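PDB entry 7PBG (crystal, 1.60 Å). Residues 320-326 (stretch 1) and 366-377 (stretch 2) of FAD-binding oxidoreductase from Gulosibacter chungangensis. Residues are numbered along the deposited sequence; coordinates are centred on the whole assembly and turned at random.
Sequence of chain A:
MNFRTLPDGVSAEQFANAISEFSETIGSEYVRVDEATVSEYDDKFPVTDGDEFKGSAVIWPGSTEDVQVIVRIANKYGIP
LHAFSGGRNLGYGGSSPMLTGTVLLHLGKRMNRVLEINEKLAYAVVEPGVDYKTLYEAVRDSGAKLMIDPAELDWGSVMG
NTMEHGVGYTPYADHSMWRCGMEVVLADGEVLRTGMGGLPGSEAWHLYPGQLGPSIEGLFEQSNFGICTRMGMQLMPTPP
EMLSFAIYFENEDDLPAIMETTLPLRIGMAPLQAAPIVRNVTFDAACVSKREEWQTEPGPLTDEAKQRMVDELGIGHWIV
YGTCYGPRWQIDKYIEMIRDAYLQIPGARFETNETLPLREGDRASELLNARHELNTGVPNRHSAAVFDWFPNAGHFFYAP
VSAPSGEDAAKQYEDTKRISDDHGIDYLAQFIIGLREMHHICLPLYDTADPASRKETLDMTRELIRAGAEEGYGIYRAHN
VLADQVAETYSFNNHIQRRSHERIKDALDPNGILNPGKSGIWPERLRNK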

ATOM      1  N   VAL A 320       5.490 -27.283  -7.792  1.00 17.73           N
ATOM      2  CA  VAL A 320       5.719 -25.822  -7.928  1.00 18.86           C
ATOM      3  C   VAL A 320       5.235 -25.412  -9.310  1.00 18.51           C
ATOM      4  O   VAL A 320       5.652 -26.021 -10.264  1.00 19.15           O
ATOM      5  CB  VAL A 320       7.177 -25.431  -7.695  1.00 18.48           C
ATOM      6  CG1 VAL A 320       7.436 -23.967  -7.999  1.00 21.56           C
ATOM      7  CG2 VAL A 320       7.593 -25.810  -6.274  1.00 19.92           C
ATOM      8  N   TYR A 321       4.384 -24.399  -9.356  1.00 17.11           N
ATOM      9  CA  TYR A 321       4.031 -23.721 -10.610  1.00 17.20           C
ATOM     10  C   TYR A 321       4.495 -22.270 -10.544  1.00 16.60           C
ATOM     11  O   TYR A 321       4.227 -21.585  -9.550  1.00 17.86           O
ATOM     12  CB  TYR A 321       2.523 -23.761 -10.833  1.00 17.34           C
ATOM     13  CG  TYR A 321       1.976 -25.141 -11.069  1.00 16.86           C
ATOM     14  CD1 TYR A 321       2.115 -25.761 -12.307  1.00 16.89           C
ATOM     15  CD2 TYR A 321       1.306 -25.824 -10.071  1.00 17.93           C
ATOM     16  CE1 TYR A 321       1.592 -27.019 -12.535  1.00 18.11           C
ATOM     17  CE2 TYR A 321       0.840 -27.103 -10.272  1.00 18.78           C
ATOM     18  CZ  TYR A 321       0.944 -27.689 -11.516  1.00 17.94           C
ATOM     19  OH  TYR A 321       0.431 -28.938 -11.675  1.00 19.02           O
ATOM     20  N   GLY A 322       5.129 -21.811 -11.610  1.00 17.52           N
ATOM     21  CA  GLY A 322       5.560 -20.430 -11.795  1.00 17.78           C
ATOM     22  C   GLY A 322       5.533 -20.006 -13.258  1.00 20.10           C
ATOM     23  O   GLY A 322       5.285 -20.835 -14.150  1.00 18.80           O
ATOM     24  N   THR A 323       5.861 -18.741 -13.473  1.00 18.53           N
ATOM     25  CA  THR A 323       5.912 -18.109 -14.808  1.00 18.07           C
ATOM     26  C   THR A 323       6.997 -17.036 -14.836  1.00 19.79           C
ATOM     27  O   THR A 323       7.246 -16.337 -13.845  1.00 18.96           O
ATOM     28  CB  THR A 323       4.536 -17.570 -15.206  1.00 18.37           C
ATOM     29  OG1 THR A 323       3.568 -18.604 -15.103  1.00 18.09           O
ATOM     30  CG2 THR A 323       4.552 -16.963 -16.597  1.00 19.47           C
ATOM     31  N   CYS A 324       7.706 -16.981 -15.950  1.00 18.94           N
ATOM     32  CA  CYS A 324       8.700 -15.951 -16.277  1.00 17.92           C
ATOM     33  C   CYS A 324       8.117 -15.051 -17.371  1.00 17.35           C
ATOM     34  O   CYS A 324       7.315 -15.511 -18.267  1.00 21.17           O
ATOM     35  CB  CYS A 324       9.990 -16.616 -16.719  1.00 21.01           C
ATOM     36  SG  CYS A 324      10.873 -17.335 -15.310  1.00 22.80           S
ATOM     37  N   TYR A 325       8.461 -13.785 -17.269  1.00 17.68           N
ATOM     38  CA  TYR A 325       7.883 -12.684 -18.087  1.00 18.26           C
ATOM     39  C   TYR A 325       9.007 -11.874 -18.700  1.00 17.44           C
ATOM     40  O   TYR A 325       9.921 -11.471 -17.958  1.00 19.51           O
ATOM     41  CB  TYR A 325       7.032 -11.742 -17.235  1.00 19.23           C
ATOM     42  CG  TYR A 325       5.976 -12.444 -16.423  1.00 19.30           C
ATOM     43  CD1 TYR A 325       4.663 -12.496 -16.854  1.00 19.95           C
ATOM     44  CD2 TYR A 325       6.293 -13.122 -15.260  1.00 18.24           C
ATOM     45  CE1 TYR A 325       3.672 -13.137 -16.127  1.00 18.66           C
ATOM     46  CE2 TYR A 325       5.323 -13.802 -14.550  1.00 18.45           C
ATOM     47  CZ  TYR A 325       3.991 -13.784 -14.956  1.00 18.38           C
ATOM     48  OH  TYR A 325       3.037 -14.475 -14.230  1.00 18.85           O
ATOM     49  N   GLY A 326       8.899 -11.563 -19.985  1.00 19.30           N
ATOM     50  CA  GLY A 326       9.776 -10.553 -20.599  1.00 21.68           C
ATOM     51  C   GLY A 326      10.182 -10.984 -21.988  1.00 19.41           C
ATOM     52  O   GLY A 326       9.615 -11.917 -22.530  1.00 21.26           O
ATOM     53  N   GLU A 366      -2.834 -30.450 -18.460  1.00 19.33           N
ATOM     54  CA  GLU A 366      -4.048 -29.664 -18.203  1.00 21.44           C
ATOM     55  C   GLU A 366      -3.801 -28.818 -16.969  1.00 18.50           C
ATOM     56  O   GLU A 366      -4.194 -27.615 -16.939  1.00 19.39           O
ATOM     57  CB  GLU A 366      -5.204 -30.641 -18.030  1.00 22.03           C
ATOM     58  CG  GLU A 366      -6.567 -30.000 -17.884  1.00 28.76           C
ATOM     59  CD  GLU A 366      -7.651 -30.979 -17.465  1.00 30.37           C
ATOM     60  OE1 GLU A 366      -7.449 -32.227 -17.762  1.00 32.65           O
ATOM     61  OE2 GLU A 366      -8.673 -30.528 -16.787  1.00 27.18           O
ATOM     62  N   LEU A 367      -3.171 -29.427 -15.976  1.00 17.94           N
ATOM     63  CA  LEU A 367      -2.884 -28.699 -14.711  1.00 18.25           C
ATOM     64  C   LEU A 367      -1.917 -27.564 -14.962  1.00 19.37           C
ATOM     65  O   LEU A 367      -2.179 -26.414 -14.543  1.00 20.27           O
ATOM     66  CB  LEU A 367      -2.338 -29.685 -13.702  1.00 18.68           C
ATOM     67  CG  LEU A 367      -3.372 -30.636 -13.112  1.00 20.30           C
ATOM     68  CD1 LEU A 367      -2.669 -31.782 -12.402  1.00 21.08           C
ATOM     69  CD2 LEU A 367      -4.324 -29.903 -12.170  1.00 21.16           C
ATOM     70  N   LEU A 368      -0.867 -27.809 -15.744  1.00 19.38           N
ATOM     71  CA  LEU A 368       0.081 -26.723 -16.019  1.00 17.60           C
ATOM     72  C   LEU A 368      -0.625 -25.666 -16.852  1.00 18.55           C
ATOM     73  O   LEU A 368      -0.366 -24.465 -16.703  1.00 19.16           O
ATOM     74  CB  LEU A 368       1.323 -27.304 -16.722  1.00 17.52           C
ATOM     75  CG  LEU A 368       2.318 -26.279 -17.238  1.00 18.76           C
ATOM     76  CD1 LEU A 368       2.843 -25.372 -16.134  1.00 18.34           C
ATOM     77  CD2 LEU A 368       3.465 -26.996 -17.899  1.00 18.96           C
ATOM     78  N   ASN A 369      -1.413 -26.089 -17.848  1.00 19.12           N
ATOM     79  CA  ASN A 369      -2.090 -25.134 -18.723  1.00 18.59           C
ATOM     80  C   ASN A 369      -3.014 -24.207 -17.914  1.00 18.87           C
ATOM     81  O   ASN A 369      -3.024 -23.037 -18.201  1.00 20.15           O
ATOM     82  CB  ASN A 369      -2.849 -25.846 -19.835  1.00 19.32           C
ATOM     83  CG  ASN A 369      -3.486 -24.849 -20.790  1.00 21.45           C
ATOM     84  OD1 ASN A 369      -2.782 -24.128 -21.502  1.00 22.00           O
ATOM     85  ND2 ASN A 369      -4.797 -24.693 -20.699  1.00 23.46           N
ATOM     86  N   ALA A 370      -3.728 -24.730 -16.922  1.00 18.08           N
ATOM     87  CA  ALA A 370      -4.640 -23.948 -16.087  1.00 19.77           C
ATOM     88  C   ALA A 370      -3.838 -22.865 -15.344  1.00 18.23           C
ATOM     89  O   ALA A 370      -4.293 -21.684 -15.267  1.00 18.80           O
ATOM     90  CB  ALA A 370      -5.363 -24.879 -15.155  1.00 17.62           C
ATOM     91  N   ARG A 371      -2.662 -23.211 -14.828  1.00 19.52           N
ATOM     92  CA  ARG A 371      -1.840 -22.221 -14.105  1.00 19.24           C
ATOM     93  C   ARG A 371      -1.225 -21.233 -15.078  1.00 21.05           C
ATOM     94  O   ARG A 371      -1.124 -20.030 -14.740  1.00 18.81           O
ATOM     95  CB  ARG A 371      -0.767 -22.906 -13.261  1.00 20.67           C
ATOM     96  CG  ARG A 371      -1.314 -23.909 -12.256  1.00 20.73           C
ATOM     97  CD  ARG A 371      -2.495 -23.439 -11.459  1.00 21.29           C
ATOM     98  NE  ARG A 371      -2.301 -22.208 -10.701  1.00 19.96           N
ATOM     99  CZ  ARG A 371      -3.153 -21.751  -9.786  1.00 22.27           C
ATOM    100  NH1 ARG A 371      -2.862 -20.675  -9.075  1.00 24.84           N
ATOM    101  NH2 ARG A 371      -4.266 -22.428  -9.549  1.00 26.75           N
ATOM    102  N   HIS A 372      -0.736 -21.723 -16.215  1.00 18.19           N
ATOM    103  CA  HIS A 372      -0.172 -20.852 -17.250  1.00 20.29           C
ATOM    104  C   HIS A 372      -1.210 -19.789 -17.609  1.00 21.45           C
ATOM    105  O   HIS A 372      -0.844 -18.633 -17.801  1.00 21.39           O
ATOM    106  CB  HIS A 372       0.240 -21.696 -18.434  1.00 20.12           C
ATOM    107  CG  HIS A 372       0.744 -20.873 -19.569  1.00 22.16           C
ATOM    108  ND1 HIS A 372       1.883 -20.148 -19.469  1.00 18.20           N
ATOM    109  CD2 HIS A 372       0.259 -20.691 -20.819  1.00 21.80           C
ATOM    110  CE1 HIS A 372       2.112 -19.558 -20.624  1.00 23.01           C
ATOM    111  NE2 HIS A 372       1.122 -19.872 -21.478  1.00 22.94           N
ATOM    112  N   GLU A 373      -2.469 -20.180 -17.747  1.00 19.85           N
ATOM    113  CA  GLU A 373      -3.550 -19.233 -18.053  1.00 20.16           C
ATOM    114  C   GLU A 373      -3.627 -18.174 -16.943  1.00 19.44           C
ATOM    115  O   GLU A 373      -3.516 -16.942 -17.255  1.00 17.73           O
ATOM    116  CB  GLU A 373      -4.851 -19.979 -18.264  1.00 19.28           C
ATOM    117  CG  GLU A 373      -4.988 -20.525 -19.660  1.00 22.67           C
ATOM    118  CD  GLU A 373      -6.292 -21.246 -19.908  1.00 27.36           C
ATOM    119  OE1 GLU A 373      -7.051 -21.476 -18.925  1.00 25.76           O
ATOM    120  OE2 GLU A 373      -6.508 -21.669 -21.073  1.00 29.66           O
ATOM    121  N   LEU A 374      -3.768 -18.614 -15.691  1.00 18.91           N
ATOM    122  CA  LEU A 374      -3.939 -17.622 -14.596  1.00 20.07           C
ATOM    123  C   LEU A 374      -2.725 -16.697 -14.577  1.00 18.73           C
ATOM    124  O   LEU A 374      -2.901 -15.491 -14.345  1.00 18.39           O
ATOM    125  CB  LEU A 374      -4.098 -18.311 -13.241  1.00 17.95           C
ATOM    126  CG  LEU A 374      -5.343 -19.170 -13.103  1.00 21.39           C
ATOM    127  CD1 LEU A 374      -5.406 -19.776 -11.741  1.00 20.54           C
ATOM    128  CD2 LEU A 374      -6.636 -18.411 -13.389  1.00 19.79           C
ATOM    129  N   ASN A 375      -1.534 -17.259 -14.739  1.00 17.65           N
ATOM    130  CA  ASN A 375      -0.257 -16.515 -14.564  1.00 18.19           C
ATOM    131  C   ASN A 375      -0.025 -15.564 -15.736  1.00 18.85           C
ATOM    132  O   ASN A 375       0.859 -14.700 -15.619  1.00 18.88           O
ATOM    133  CB  ASN A 375       0.975 -17.404 -14.390  1.00 18.34           C
ATOM    134  CG  ASN A 375       0.843 -18.276 -13.179  1.00 19.88           C
ATOM    135  OD1 ASN A 375      -0.144 -18.146 -12.424  1.00 17.88           O
ATOM    136  ND2 ASN A 375       1.837 -19.125 -12.988  1.00 22.38           N
ATOM    137  N   THR A 376      -0.741 -15.768 -16.840  1.00 19.02           N
ATOM    138  CA  THR A 376      -0.609 -14.892 -18.025  1.00 20.27           C
ATOM    139  C   THR A 376      -1.838 -13.996 -18.189  1.00 18.22           C
ATOM    140  O   THR A 376      -1.988 -13.394 -19.251  1.00 21.61           O
ATOM    141  CB  THR A 376      -0.309 -15.686 -19.300  1.00 21.41           C
ATOM    142  OG1 THR A 376      -1.358 -16.610 -19.592  1.00 18.97           O
ATOM    143  CG2 THR A 376       1.029 -16.390 -19.239  1.00 22.65           C
ATOM    144  N   GLY A 377      -2.715 -13.951 -17.187  1.00 16.61           N
ATOM    145  CA  GLY A 377      -3.834 -13.023 -17.158  1.00 18.00           C
ATOM    146  C   GLY A 377      -5.074 -13.561 -17.848  1.00 18.23           C
ATOM    147  O   GLY A 377      -5.985 -12.767 -18.074  1.00 20.22           O
TER
HETATM  148  O   HOH W   1       2.118 -19.861 -10.065  1.00 19.96           O

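The contact is a strand packed against a helix. The axes of strand 320-326 and helix 366-375 approach to 8.5 Å, and their N-to-C directions differ by 43°, so the two elements run in broadly the same sense. Together they bury 393 Å². The strand's alternation selects the residues involved: the CA-to-CB bonds of Tyr321 and Thr323 point toward the helix, whereas a CB on Gly322 would point away. On the helix, Arg371 and Asn375 stand one turn apart and also point toward the strand; their CA atoms lie 7.0 Å from Tyr321 CA and 6.4 Å from Thr323 CA, respectively.

Two direct hydrogen bonds join the stretches, both made by Asn375. Asn375 ND2 donates to Thr323 OG1 at 2.8 Å, with an N-H...acceptor angle of 155°; the amide nitrogen can only donate, so the hydroxyl oxygen is the acceptor. The second uses the backbone: Tyr325 OH donates to Asn375 O at 2.6 Å. The CA-to-CB bond of Tyr325 points sideways, but the length of the ring carries the hydroxyl to the helix, and the carbonyl oxygen meets it at the ring edge, near its plane.

A water extends the polar network. It donates to Tyr321 O at 2.8 Å and accepts from Asn375 ND2 at 3.0 Å, so the one amide nitrogen serves both Thr323 and the water. Proximity alone is not evidence of bonding: Asn375 OD1 lies 3.1 Å from Arg371 O, but both atoms are acceptors. Arg371 O instead accepts the helical bond from Asn375 N, at 2.8 Å.

The apolar part of the contact centres on Tyr321, which has 107 Å² covered by the helix. Arg371 CG sits over one face of the Tyr321 ring, 3.9 Å from the ring centroid and 17° off the normal, the geometry of a CH-pi interaction. It is thus an aliphatic carbon of the arginine that meets the ring, while NH1 and NH2 are hydrogen-bonded elsewhere in the structure. Leu368 adds a side-chain contact, its CD1 lying 3.9 Å from Tyr321 CD1. Farther out along the ring, Tyr321 OH comes within 3.5 Å of Leu367 CB, a van der Waals approach. Near the other end of the contact, the methyl carbons Thr323 CG2 and Thr376 CG2 are 4.4 Å apart, a looser approach.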